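Local coordinates for Nrps/pks (Streptomyces albus, PDB 4OPE), which probably catalyses chain elongation by decarboxylative condensation, as a ketosynthase domain of the AT-less polyketide synthase that makes oxazolomycin, at residues A[187-190]-A[194-197]. Numbering follows the deposited sequence.
Sequences CRAI and DCEV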
loop_
_atom_site.group_PDB
_atom_site.type_symbol
_atom_site.label_atom_id
_atom_site.label_comp_id
_atom_site.label_asym_id
_atom_site.label_seq_id
_atom_site.Cartn_x
_atom_site.Cartn_y
_atom_site.Cartn_z
ATOM N N CYS A 187 11.414 -6.374 2.631
ATOM C CA CYS A 187 12.550 -6.766 3.429
ATOM C C CYS A 187 12.119 -7.061 4.836
ATOM O O CYS A 187 12.583 -8.048 5.416
ATOM C CB CYS A 187 13.606 -5.699 3.435
ATOM S SG CYS A 187 14.451 -5.570 1.841
ATOM N N ARG A 188 11.203 -6.282 5.389
ATOM C CA ARG A 188 10.830 -6.542 6.767
ATOM C C ARG A 188 9.898 -7.726 6.861
ATOM O O ARG A 188 9.890 -8.410 7.856
ATOM C CB ARG A 188 10.236 -5.317 7.441
ATOM C CG ARG A 188 11.245 -4.163 7.584
ATOM C CD ARG A 188 12.150 -4.275 8.820
ATOM N NE ARG A 188 12.138 -3.042 9.625
ATOM C CZ ARG A 188 13.006 -2.031 9.517
ATOM N NH1 ARG A 188 13.994 -2.024 8.613
ATOM N NH2 ARG A 188 12.872 -0.988 10.317
ATOM N N ALA A 189 9.134 -8.005 5.809
ATOM C CA ALA A 189 8.274 -9.193 5.805
ATOM C C ALA A 189 9.136 -10.406 5.879
ATOM O O ALA A 189 8.828 -11.342 6.589
ATOM C CB ALA A 189 7.445 -9.253 4.536
ATOM N N ILE A 190 10.230 -10.400 5.137
ATOM C CA ILE A 190 11.119 -11.547 5.158
ATOM C C ILE A 190 11.770 -11.704 6.550
ATOM O O ILE A 190 11.686 -12.747 7.099
ATOM C CB ILE A 190 12.152 -11.493 4.025
ATOM C CG1 ILE A 190 11.439 -11.626 2.666
ATOM C CG2 ILE A 190 13.177 -12.595 4.209
ATOM C CD1 ILE A 190 12.300 -11.314 1.461
ATOM N N ASP A 194 6.855 -13.151 7.636
ATOM C CA ASP A 194 5.657 -13.165 6.783
ATOM C C ASP A 194 5.905 -13.956 5.497
ATOM O O ASP A 194 4.983 -14.504 4.900
ATOM C CB ASP A 194 5.212 -11.734 6.447
ATOM C CG ASP A 194 4.707 -10.954 7.672
ATOM O OD1 ASP A 194 4.270 -11.610 8.658
ATOM O OD2 ASP A 194 4.724 -9.684 7.649
ATOM N N CYS A 195 7.151 -14.025 5.066
ATOM C CA CYS A 195 7.480 -14.846 3.936
ATOM C C CYS A 195 8.991 -15.105 3.896
ATOM O O CYS A 195 9.692 -14.699 4.808
ATOM C CB CYS A 195 6.966 -14.203 2.639
ATOM S SG CYS A 195 7.516 -12.504 2.369
ATOM N N GLU A 196 9.461 -15.846 2.888
ATOM C CA GLU A 196 10.880 -16.212 2.784
ATOM C C GLU A 196 11.507 -15.598 1.583
ATOM O O GLU A 196 12.692 -15.365 1.560
ATOM C CB GLU A 196 11.060 -17.743 2.719
ATOM C CG GLU A 196 10.589 -18.468 3.986
ATOM C CD GLU A 196 9.956 -19.834 3.695
ATOM O OE1 GLU A 196 10.696 -20.840 3.543
ATOM O OE2 GLU A 196 8.705 -19.912 3.626
ATOM N N VAL A 197 10.698 -15.385 0.568
ATOM C CA VAL A 197 11.105 -14.777 -0.655
ATOM C C VAL A 197 10.075 -13.708 -0.907
ATOM O O VAL A 197 8.923 -13.870 -0.460
ATOM C CB VAL A 197 11.056 -15.809 -1.766
ATOM C CG1 VAL A 197 11.256 -15.160 -3.128
ATOM C CG2 VAL A 197 12.116 -16.846 -1.515
#
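Ala189 and Asp194 bring the backbones closest, their CA atoms 4.9 Å apart, near the C-terminal end of helix 178-192 and at the start of segment 194-197, which leads into strand 197-204. Asp194 N donates to Ala189 O at 2.9 Å, a weak bond because it is bent to 126° at the hydrogen. One step on, the CA-H of Ile190 points almost straight (166°) at Cys195 O, CA to O 3.5 Å; Cys195 itself is extended. Its SG sits between its own backbone N and carbonyl carbon (chi1 54°), which turns the sulfur back to the helix, 3.9 Å from Ala189 CB and 4.0 Å from Ile190 CG1. This is the turn from helix to strand in the thiolase-fold ketosynthase core, where Val197 pairs with the neighbouring strand 121-126 through Gly122. Ile190 reaches further along, laying CD1 4.0 Å from Val197 C, while strands 9-17 and 242-250 meet its side chain too. Cut back to an alanine, Ile190 would probably leave a gap beside Cys195 SG and the Glu196-Val197 backbone. Asp194 packs its CB against Ala189 CB at 3.8 Å; its OD2 hydrogen-bonds His184 NE2 of the second subunit, its OD1 forms a salt bridge with Arg297 of that subunit, and Arg188 reciprocates with Asp194 of the second subunit.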